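Local coordinates for uncharacterized protein (Staphylococcus aureus subsp. aureus, PDB 4H0A) that is of unknown function but belongs to the CAP family of cysteine-rich secretory proteins, pairing a CAP-associated N-terminal region with a CAP region, at residues V62-D67 and K196-Q201; F126-K131 and T173-A178; Y133-S138 and E181-N186. All coordinates share one frame; numbering follows the deposited sequence. Where two conformers were deposited one is given.

Contact 1: V62-D67 and K196-Q201; sequences VYPFRD and KRPVEQ
The side-chain oxygen of Gln-201 accepts a hydrogen bond from the backbone of Arg-66. The distance from Arg-66 N to Gln-201 OE1 is 2.9 Å, and the angle at the hydrogen is 152°. The donor is tilted 34° from the plane of the amide. Gln-201 reaches it with CG anti to its backbone N and an extended chain beyond. The same oxygen lies 3.5 Å from Phe-65 CB and also touches Arg-66 CG.

Pro-198 packs beside this bond. Its CD lies 3.5 Å from Arg-66 N, and its CG touches Pro-64 O. The rings of Pro-64 and Pro-198 meet through their CG atoms at 4.1 Å. Glu-200 crosses Pro-64 at about a right angle, with OE1 3.5 Å from Pro-64 CG. The contact thus joins edge strand 61-65 to the loop entering helix 201-219.

At the other end the side chains of Arg-66 and Arg-197 run side by side, pointing the same way. Arg-66 NH2 sits over one face of the Arg-197 guanidinium, toward its rim, and is 3.1 Å from Arg-197 NH2. The two planes are 33° apart. Both groups are donors, so this is no hydrogen bond. Asp-314 forms a salt bridge with Arg-197 NH2.

The like charges should repel, and Asp-314 probably offsets part of that cost. Arg-66 NE is buried here with no partner in the model.

Contact 2: F126-K131 and T173-A178; sequences FKVDGK and TKEMLA
Lys-174 runs past Phe-126 in the opposite direction and reaches the backbone of the next residue, Lys-127. Its CB sits over one face of the Phe-126 ring, offset toward the rim. The CH-pi distance from Lys-174 CB to the Phe-126 ring centroid is 4.0 Å, 23° off the normal. The CG of Lys-174 lies between its backbone N and carbonyl carbon and touches Val-128 CG2 at 4.1 Å. Next, CD and CE both pass close to Lys-127 O. A bend at chi4 (72°) then places NZ, which donates to Lys-127 O at 2.8 Å, in the plane of that carbonyl. The same NZ makes a salt bridge with Glu-175 OE1 whose hydrogen bond is long and weak, and a weak hydrogen bond to a water that also accepts from Asp-129 N.

Most of the other contacts are apolar, though Phe-126 CE1 lies 3.5 Å from the backbone Lys-174 O. Leu-177 CD2 comes to Phe-126 CE2 at 3.7 Å. Ala-178 CB lies at the edge of the Phe-126 ring, near its plane, and meets Val-128 CG2 at 4.0 Å. Val-128 CG1 touches Glu-175 CB.

Strand 126-128 and helix 174-178 run nearly perpendicular, at 86°, their axes 8.5 Å apart at closest approach. A type I' turn from Val-128 to Lys-131 closes a beta hairpin. Thr-173 is the helix N-cap; its OG1 accepts a weak bond from selenomethionine Met-176 N. One lysine divides the chemistry: its aliphatic part packs on the ring and valine, while its ammonium ties the first turn of the helix to the hairpin backbone.

Contact 3: Y133-S138 and E181-N186; sequences YEFELS and EPYQLN
Phe-135 and Tyr-183 form the apolar centre as an edge-to-face pair. The edge of Tyr-183 points at the face of Phe-135, with CD2 over the ring centre. The ring centroids are 5.4 Å apart and the planes meet at 67°. Leu-137 lies on one face of the Tyr-183 ring. Its CD1 is 3.9 Å from the Tyr-183 centroid, a CH-pi contact. The opposite face carries CB of Pro-182, the preceding residue. Leu-185 CD2 closes on Phe-135 CE1 at 3.6 Å and meets the edge of the Tyr-133 ring.

Outward from these side chains the backbones pair as a short, weakly bonded antiparallel ladder. Phe-135 and Leu-185 form a non-hydrogen-bonded pair. Beside it, Glu-136 N donates to Gln-184 O at 2.8 Å, and Asn-186 N donates to Glu-134 O at 2.9 Å. A water links Glu-136 O to Gln-184 N.

At the polar edge, the Glu-134 and Asn-186 side chains lie side by side, pointing the same way. Asn-186 ND2 donates to Glu-134 OE1 at 3.0 Å, approaching from above the carboxylate plane. Glu-136 OE2 packs against Asn-186 CG at 3.4 Å.

Strand 184-185 is one of the two outer strands of the three-stranded antiparallel sheet, next to strand 131-136. Leu-177 of helix 174-180 packs on Phe-135 and Pro-182. The Tyr-183 hydroxyl is hydrogen-bonded to Gln-145 O and Gln-156 NE2, and its side chain touches Leu-147 of strand 145-150.

Contacts 2 and 3 are neighbours, with centres 12 Å apart. They share the three-stranded sheet of strands 125-128, 131-136 and 184-185. Helix 174-180 packs against it and leads on to strand 184-185. Their segments alternate along the chain, and all four lie in the CAP-associated N-terminal region. Contact 1 spans both in sequence. Its centre is 21 Å from contact 2 and 25 Å from contact 3. It touches contact 2 lightly, through Phe-65 and Met-176. Contact 3 adds strand 184-185 to the small sheet, and contact 2 sets helix 174-180 against its strand 125-128. Contact 1 joins the edge of the seven-stranded sheet to the start of helix 201-219.

Contact 1: V62-D67 and K196-Q201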
loop_
_atom_site.group_PDB
_atom_site.type_symbol
_atom_site.label_atom_id
_atom_site.label_comp_id
_atom_site.label_asym_id
_atom_site.label_seq_id
_atom_site.Cartn_x
_atom_site.Cartn_y
_atom_site.Cartn_z
ATOM N N VAL A 62 2.031 16.785 0.535
ATOM C CA VAL A 62 1.390 16.818 -0.794
ATOM C C VAL A 62 2.488 16.640 -1.809
ATOM O O VAL A 62 3.471 17.372 -1.739
ATOM C CB VAL A 62 0.591 18.111 -1.076
ATOM C CG1 VAL A 62 -0.021 18.095 -2.486
ATOM C CG2 VAL A 62 -0.485 18.332 -0.008
ATOM N N TYR A 63 2.343 15.684 -2.746
ATOM C CA TYR A 63 3.392 15.414 -3.725
ATOM C C TYR A 63 2.852 14.817 -5.018
ATOM O O TYR A 63 1.884 14.055 -4.997
ATOM C CB TYR A 63 4.426 14.438 -3.131
ATOM C CG TYR A 63 3.814 13.196 -2.519
ATOM C CD1 TYR A 63 3.331 13.204 -1.217
ATOM C CD2 TYR A 63 3.725 12.008 -3.240
ATOM C CE1 TYR A 63 2.754 12.069 -0.651
ATOM C CE2 TYR A 63 3.170 10.861 -2.677
ATOM C CZ TYR A 63 2.678 10.895 -1.382
ATOM O OH TYR A 63 2.114 9.757 -0.840
ATOM N N PRO A 64 3.528 15.084 -6.143
ATOM C CA PRO A 64 3.094 14.473 -7.400
ATOM C C PRO A 64 3.608 13.046 -7.544
ATOM O O PRO A 64 4.633 12.682 -6.972
ATOM C CB PRO A 64 3.749 15.366 -8.458
ATOM C CG PRO A 64 5.016 15.833 -7.809
ATOM C CD PRO A 64 4.718 15.953 -6.341
ATOM N N PHE A 65 2.939 12.258 -8.373
ATOM C CA PHE A 65 3.479 10.972 -8.796
ATOM C C PHE A 65 3.174 10.823 -10.307
ATOM O O PHE A 65 2.613 11.751 -10.901
ATOM C CB PHE A 65 3.039 9.811 -7.916
ATOM C CG PHE A 65 1.590 9.437 -7.902
ATOM C CD1 PHE A 65 0.723 10.020 -6.996
ATOM C CD2 PHE A 65 1.137 8.341 -8.628
ATOM C CE1 PHE A 65 -0.595 9.587 -6.898
ATOM C CE2 PHE A 65 -0.181 7.910 -8.523
ATOM C CZ PHE A 65 -1.032 8.519 -7.639
ATOM N N ARG A 66 3.702 9.773 -10.954
ATOM C CA ARG A 66 3.575 9.597 -12.417
ATOM C C ARG A 66 2.127 9.661 -12.927
ATOM O O ARG A 66 1.188 9.377 -12.200
ATOM C CB ARG A 66 4.206 8.263 -12.897
ATOM C CG ARG A 66 3.794 7.042 -12.070
ATOM C CD ARG A 66 3.720 5.741 -12.843
ATOM N NE ARG A 66 5.038 5.243 -13.242
ATOM C CZ ARG A 66 5.329 3.972 -13.525
ATOM N NH1 ARG A 66 4.393 3.028 -13.441
ATOM N NH2 ARG A 66 6.562 3.630 -13.881
ATOM N N ASP A 67 1.986 10.018 -14.201
ATOM C CA ASP A 67 0.727 10.109 -14.945
ATOM C C ASP A 67 -0.198 11.233 -14.436
ATOM O O ASP A 67 -1.409 11.157 -14.636
ATOM C CB ASP A 67 -0.018 8.758 -14.959
ATOM C CG ASP A 67 0.891 7.588 -15.256
ATOM O OD1 ASP A 67 1.723 7.703 -16.182
ATOM O OD2 ASP A 67 0.813 6.581 -14.528
ATOM N N LYS A 196 7.626 9.403 -17.249
ATOM C CA LYS A 196 8.720 9.503 -16.274
ATOM C C LYS A 196 8.195 9.788 -14.859
ATOM O O LYS A 196 7.238 10.554 -14.703
ATOM C CB LYS A 196 9.686 10.630 -16.709
ATOM C CG LYS A 196 10.834 10.935 -15.749
ATOM C CD LYS A 196 11.885 11.831 -16.414
ATOM C CE LYS A 196 12.858 12.455 -15.438
ATOM N NZ LYS A 196 13.794 11.457 -14.857
ATOM N N ARG A 197 8.810 9.167 -13.831
ATOM C CA ARG A 197 8.427 9.445 -12.448
ATOM C C ARG A 197 8.925 10.840 -12.071
ATOM O O ARG A 197 10.095 11.142 -12.323
ATOM C CB ARG A 197 9.028 8.414 -11.462
ATOM C CG ARG A 197 8.502 7.002 -11.623
ATOM C CD ARG A 197 9.035 6.081 -10.535
ATOM N NE ARG A 197 8.376 4.771 -10.552
ATOM C CZ ARG A 197 8.665 3.768 -11.383
ATOM N NH1 ARG A 197 9.630 3.901 -12.292
ATOM N NH2 ARG A 197 7.995 2.624 -11.311
ATOM N N PRO A 198 8.118 11.710 -11.445
ATOM C CA PRO A 198 8.687 12.992 -10.995
ATOM C C PRO A 198 9.721 12.749 -9.888
ATOM O O PRO A 198 9.676 11.710 -9.214
ATOM C CB PRO A 198 7.468 13.771 -10.487
ATOM C CG PRO A 198 6.473 12.741 -10.131
ATOM C CD PRO A 198 6.711 11.556 -11.025
ATOM N N VAL A 199 10.659 13.699 -9.713
ATOM C CA VAL A 199 11.721 13.621 -8.697
ATOM C C VAL A 199 11.146 13.391 -7.269
ATOM O O VAL A 199 11.815 12.765 -6.444
ATOM C CB VAL A 199 12.632 14.895 -8.746
ATOM C CG1 VAL A 199 11.883 16.155 -8.294
ATOM C CG2 VAL A 199 13.904 14.702 -7.923
ATOM N N GLU A 200 9.925 13.886 -6.982
ATOM C CA GLU A 200 9.305 13.731 -5.660
ATOM C C GLU A 200 8.793 12.347 -5.382
ATOM O O GLU A 200 8.550 12.042 -4.214
ATOM C CB GLU A 200 8.097 14.676 -5.487
ATOM C CG GLU A 200 8.417 16.157 -5.512
ATOM C CD GLU A 200 8.412 16.814 -6.883
ATOM O OE1 GLU A 200 8.472 16.079 -7.897
ATOM O OE2 GLU A 200 8.385 18.065 -6.940
ATOM N N GLN A 201 8.560 11.519 -6.409
ATOM C CA GLN A 201 7.917 10.227 -6.182
ATOM C C GLN A 201 8.732 9.275 -5.294
ATOM O O GLN A 201 8.241 8.933 -4.240
ATOM C CB GLN A 201 7.562 9.537 -7.508
ATOM C CG GLN A 201 6.658 8.316 -7.281
ATOM C CD GLN A 201 6.110 7.724 -8.554
ATOM O OE1 GLN A 201 5.823 8.426 -9.525
ATOM N NE2 GLN A 201 5.875 6.427 -8.558
#

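Contact 2: F126-K131 and T173-A178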
loop_
_atom_site.group_PDB
_atom_site.type_symbol
_atom_site.label_atom_id
_atom_site.label_comp_id
_atom_site.label_asym_id
_atom_site.label_seq_id
_atom_site.Cartn_x
_atom_site.Cartn_y
_atom_site.Cartn_z
ATOM N N PHE A 126 -14.320 -3.676 -16.842
ATOM C CA PHE A 126 -14.764 -2.298 -17.048
ATOM C C PHE A 126 -14.018 -1.674 -18.214
ATOM O O PHE A 126 -13.032 -2.241 -18.689
ATOM C CB PHE A 126 -14.551 -1.454 -15.765
ATOM C CG PHE A 126 -13.126 -1.432 -15.270
ATOM C CD1 PHE A 126 -12.205 -0.537 -15.795
ATOM C CD2 PHE A 126 -12.713 -2.277 -14.254
ATOM C CE1 PHE A 126 -10.891 -0.508 -15.332
ATOM C CE2 PHE A 126 -11.397 -2.252 -13.795
ATOM C CZ PHE A 126 -10.493 -1.363 -14.335
ATOM N N LYS A 127 -14.451 -0.481 -18.635
ATOM C CA LYS A 127 -13.784 0.278 -19.694
ATOM C C LYS A 127 -13.291 1.606 -19.157
ATOM O O LYS A 127 -13.983 2.226 -18.349
ATOM C CB LYS A 127 -14.722 0.523 -20.887
ATOM C CG LYS A 127 -15.050 -0.737 -21.669
ATOM C CD LYS A 127 -15.748 -0.418 -22.986
ATOM C CE LYS A 127 -15.950 -1.663 -23.818
ATOM N NZ LYS A 127 -16.507 -1.347 -25.164
ATOM N N VAL A 128 -12.079 2.019 -19.568
ATOM C CA VAL A 128 -11.479 3.317 -19.240
ATOM C C VAL A 128 -11.197 3.986 -20.573
ATOM O O VAL A 128 -10.272 3.553 -21.270
ATOM C CB VAL A 128 -10.206 3.218 -18.363
ATOM C CG1 VAL A 128 -9.470 4.560 -18.293
ATOM C CG2 VAL A 128 -10.549 2.730 -16.967
ATOM N N ASP A 129 -12.018 4.998 -20.951
ATOM C CA ASP A 129 -11.867 5.716 -22.218
ATOM C C ASP A 129 -12.010 4.741 -23.423
ATOM O O ASP A 129 -11.247 4.825 -24.387
ATOM C CB ASP A 129 -10.502 6.447 -22.211
ATOM C CG ASP A 129 -10.265 7.422 -23.332
ATOM O OD1 ASP A 129 -11.245 7.815 -23.989
ATOM O OD2 ASP A 129 -9.091 7.779 -23.568
ATOM N N GLY A 130 -12.964 3.805 -23.322
ATOM C CA GLY A 130 -13.234 2.808 -24.357
ATOM C C GLY A 130 -12.366 1.556 -24.346
ATOM O O GLY A 130 -12.707 0.585 -25.024
ATOM N N LYS A 131 -11.245 1.542 -23.598
ATOM C CA LYS A 131 -10.339 0.389 -23.548
ATOM C C LYS A 131 -10.791 -0.570 -22.458
ATOM O O LYS A 131 -10.935 -0.162 -21.311
ATOM C CB LYS A 131 -8.899 0.856 -23.297
ATOM C CG LYS A 131 -7.844 -0.230 -23.432
ATOM C CD LYS A 131 -6.437 0.333 -23.209
ATOM C CE LYS A 131 -5.456 -0.718 -22.751
ATOM N NZ LYS A 131 -4.126 -0.134 -22.421
ATOM N N THR A 173 -11.527 4.910 -8.172
ATOM C CA THR A 173 -12.236 4.867 -9.447
ATOM C C THR A 173 -11.627 3.812 -10.351
ATOM O O THR A 173 -10.496 3.378 -10.139
ATOM C CB THR A 173 -12.196 6.229 -10.145
ATOM O OG1 THR A 173 -10.847 6.521 -10.501
ATOM C CG2 THR A 173 -12.770 7.345 -9.282
ATOM N N LYS A 174 -12.365 3.432 -11.388
ATOM C CA LYS A 174 -11.871 2.486 -12.384
ATOM C C LYS A 174 -10.589 3.002 -13.109
ATOM O O LYS A 174 -9.711 2.196 -13.420
ATOM C CB LYS A 174 -12.964 2.159 -13.409
ATOM C CG LYS A 174 -13.512 3.332 -14.212
ATOM C CD LYS A 174 -14.759 2.873 -15.004
ATOM C CE LYS A 174 -15.435 4.009 -15.728
ATOM N NZ LYS A 174 -14.657 4.478 -16.898
ATOM N N GLU A 175 -10.430 4.324 -13.294
ATOM C CA GLU A 175 -9.217 4.815 -13.985
ATOM C C GLU A 175 -8.022 4.695 -13.054
ATOM O O GLU A 175 -6.962 4.313 -13.542
ATOM C CB GLU A 175 -9.306 6.220 -14.634
ATOM C CG GLU A 175 -10.417 7.137 -14.175
ATOM C CD GLU A 175 -11.841 6.769 -14.551
ATOM O OE1 GLU A 175 -12.113 6.523 -15.748
ATOM O OE2 GLU A 175 -12.679 6.684 -13.625
HETATM N N MSE A 176 -8.182 4.888 -11.716
HETATM C CA MSE A 176 -7.048 4.671 -10.813
HETATM C C MSE A 176 -6.702 3.187 -10.791
HETATM O O MSE A 176 -5.529 2.826 -10.800
HETATM C CB MSE A 176 -7.354 5.159 -9.373
HETATM C CG MSE A 176 -6.182 4.990 -8.413
HETATM SE SE MSE A 176 -4.889 6.402 -8.693
HETATM C CE MSE A 176 -3.582 5.537 -9.635
ATOM N N LEU A 177 -7.717 2.336 -10.738
ATOM C CA LEU A 177 -7.522 0.893 -10.718
ATOM C C LEU A 177 -6.761 0.421 -11.986
ATOM O O LEU A 177 -5.825 -0.366 -11.869
ATOM C CB LEU A 177 -8.901 0.208 -10.612
ATOM C CG LEU A 177 -8.940 -1.248 -10.230
ATOM C CD1 LEU A 177 -8.384 -1.488 -8.851
ATOM C CD2 LEU A 177 -10.368 -1.756 -10.269
ATOM N N ALA A 178 -7.100 0.952 -13.170
ATOM C CA ALA A 178 -6.382 0.599 -14.410
ATOM C C ALA A 178 -4.926 1.090 -14.372
ATOM O O ALA A 178 -4.025 0.410 -14.865
ATOM C CB ALA A 178 -7.079 1.202 -15.620
HETATM O O HOH W 1 -14.384 6.467 -19.265
#

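Contact 3: Y133-S138 and E181-N186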
loop_
_atom_site.group_PDB
_atom_site.type_symbol
_atom_site.label_atom_id
_atom_site.label_comp_id
_atom_site.label_asym_id
_atom_site.label_seq_id
_atom_site.Cartn_x
_atom_site.Cartn_y
_atom_site.Cartn_z
ATOM N N TYR A 133 -10.633 -3.451 -19.632
ATOM C CA TYR A 133 -9.740 -3.987 -18.608
ATOM C C TYR A 133 -10.457 -5.122 -17.911
ATOM O O TYR A 133 -11.587 -4.930 -17.465
ATOM C CB TYR A 133 -9.346 -2.908 -17.592
ATOM C CG TYR A 133 -8.401 -1.885 -18.165
ATOM C CD1 TYR A 133 -8.877 -0.772 -18.838
ATOM C CD2 TYR A 133 -7.026 -2.067 -18.103
ATOM C CE1 TYR A 133 -8.010 0.157 -19.404
ATOM C CE2 TYR A 133 -6.146 -1.140 -18.658
ATOM C CZ TYR A 133 -6.643 -0.033 -19.318
ATOM O OH TYR A 133 -5.774 0.881 -19.866
ATOM N N GLU A 134 -9.846 -6.309 -17.859
ATOM C CA GLU A 134 -10.426 -7.459 -17.165
ATOM C C GLU A 134 -9.362 -8.073 -16.280
ATOM O O GLU A 134 -8.280 -8.398 -16.770
ATOM C CB GLU A 134 -10.985 -8.486 -18.147
ATOM C CG GLU A 134 -11.910 -9.470 -17.453
ATOM C CD GLU A 134 -12.457 -10.565 -18.342
ATOM O OE1 GLU A 134 -12.015 -10.663 -19.510
ATOM O OE2 GLU A 134 -13.312 -11.343 -17.862
ATOM N N PHE A 135 -9.638 -8.189 -14.975
ATOM C CA PHE A 135 -8.675 -8.735 -14.023
ATOM C C PHE A 135 -8.940 -10.197 -13.730
ATOM O O PHE A 135 -10.094 -10.594 -13.598
ATOM C CB PHE A 135 -8.711 -7.958 -12.702
ATOM C CG PHE A 135 -8.163 -6.557 -12.787
ATOM C CD1 PHE A 135 -6.842 -6.330 -13.151
ATOM C CD2 PHE A 135 -8.940 -5.470 -12.424
ATOM C CE1 PHE A 135 -6.317 -5.040 -13.166
ATOM C CE2 PHE A 135 -8.415 -4.180 -12.455
ATOM C CZ PHE A 135 -7.113 -3.975 -12.833
ATOM N N GLU A 136 -7.857 -10.982 -13.593
ATOM C CA GLU A 136 -7.895 -12.406 -13.238
ATOM C C GLU A 136 -7.515 -12.505 -11.761
ATOM O O GLU A 136 -6.325 -12.577 -11.452
ATOM C CB GLU A 136 -6.915 -13.200 -14.130
ATOM C CG GLU A 136 -7.267 -13.197 -15.608
ATOM C CD GLU A 136 -8.591 -13.857 -15.937
ATOM O OE1 GLU A 136 -8.854 -14.960 -15.407
ATOM O OE2 GLU A 136 -9.371 -13.264 -16.714
ATOM N N LEU A 137 -8.504 -12.427 -10.845
ATOM C CA LEU A 137 -8.217 -12.441 -9.399
ATOM C C LEU A 137 -7.857 -13.852 -8.902
ATOM O O LEU A 137 -8.675 -14.765 -9.018
ATOM C CB LEU A 137 -9.380 -11.862 -8.558
ATOM C CG LEU A 137 -9.181 -10.398 -8.123
ATOM C CD1 LEU A 137 -9.376 -9.461 -9.280
ATOM C CD2 LEU A 137 -10.108 -10.026 -6.975
ATOM N N SER A 138 -6.635 -14.017 -8.328
ATOM C CA SER A 138 -6.156 -15.297 -7.780
ATOM C C SER A 138 -6.887 -15.653 -6.483
ATOM O O SER A 138 -7.675 -14.846 -5.984
ATOM C CB SER A 138 -4.646 -15.250 -7.528
ATOM O OG SER A 138 -4.280 -14.414 -6.439
ATOM N N GLU A 181 -3.166 -1.125 -11.598
ATOM C CA GLU A 181 -3.174 -2.510 -12.090
ATOM C C GLU A 181 -2.740 -3.470 -10.955
ATOM O O GLU A 181 -1.701 -4.118 -11.061
ATOM C CB GLU A 181 -2.254 -2.608 -13.327
ATOM C CG GLU A 181 -2.388 -3.889 -14.129
ATOM C CD GLU A 181 -1.377 -3.990 -15.254
ATOM O OE1 GLU A 181 -1.179 -2.982 -15.971
ATOM O OE2 GLU A 181 -0.790 -5.083 -15.429
ATOM N N PRO A 182 -3.479 -3.519 -9.821
ATOM C CA PRO A 182 -3.028 -4.362 -8.694
ATOM C C PRO A 182 -3.269 -5.863 -8.856
ATOM O O PRO A 182 -2.821 -6.629 -7.999
ATOM C CB PRO A 182 -3.794 -3.806 -7.486
ATOM C CG PRO A 182 -4.855 -2.916 -8.025
ATOM C CD PRO A 182 -4.740 -2.817 -9.512
ATOM N N TYR A 183 -3.960 -6.296 -9.926
ATOM C CA TYR A 183 -4.217 -7.705 -10.194
ATOM C C TYR A 183 -3.717 -8.054 -11.583
ATOM O O TYR A 183 -3.475 -7.167 -12.411
ATOM C CB TYR A 183 -5.714 -8.015 -10.078
ATOM C CG TYR A 183 -6.369 -7.423 -8.854
ATOM C CD1 TYR A 183 -6.306 -8.067 -7.627
ATOM C CD2 TYR A 183 -7.043 -6.208 -8.919
ATOM C CE1 TYR A 183 -6.900 -7.524 -6.492
ATOM C CE2 TYR A 183 -7.641 -5.654 -7.790
ATOM C CZ TYR A 183 -7.569 -6.316 -6.580
ATOM O OH TYR A 183 -8.196 -5.779 -5.484
ATOM N N GLN A 184 -3.547 -9.348 -11.835
ATOM C CA GLN A 184 -3.102 -9.832 -13.134
ATOM C C GLN A 184 -4.180 -9.547 -14.169
ATOM O O GLN A 184 -5.359 -9.792 -13.907
ATOM C CB GLN A 184 -2.798 -11.342 -13.072
ATOM C CG GLN A 184 -2.103 -11.887 -14.320
ATOM C CD GLN A 184 -1.765 -13.356 -14.192
ATOM O OE1 GLN A 184 -2.300 -14.080 -13.342
ATOM N NE2 GLN A 184 -0.884 -13.839 -15.056
ATOM N N LEU A 185 -3.783 -9.020 -15.332
ATOM C CA LEU A 185 -4.728 -8.733 -16.407
ATOM C C LEU A 185 -4.930 -9.956 -17.272
ATOM O O LEU A 185 -4.002 -10.743 -17.457
ATOM C CB LEU A 185 -4.229 -7.580 -17.291
ATOM C CG LEU A 185 -4.310 -6.178 -16.715
ATOM C CD1 LEU A 185 -3.498 -5.217 -17.559
ATOM C CD2 LEU A 185 -5.754 -5.694 -16.642
ATOM N N ASN A 186 -6.126 -10.081 -17.854
ATOM C CA ASN A 186 -6.434 -11.159 -18.781
ATOM C C ASN A 186 -5.657 -10.916 -20.086
ATOM O O ASN A 186 -5.320 -9.769 -20.386
ATOM C CB ASN A 186 -7.942 -11.208 -19.029
ATOM C CG ASN A 186 -8.422 -12.405 -19.821
ATOM O OD1 ASN A 186 -7.684 -13.363 -20.087
ATOM N ND2 ASN A 186 -9.691 -12.393 -20.182
HETATM O O HOH W 2 -4.129 -11.422 -9.921
#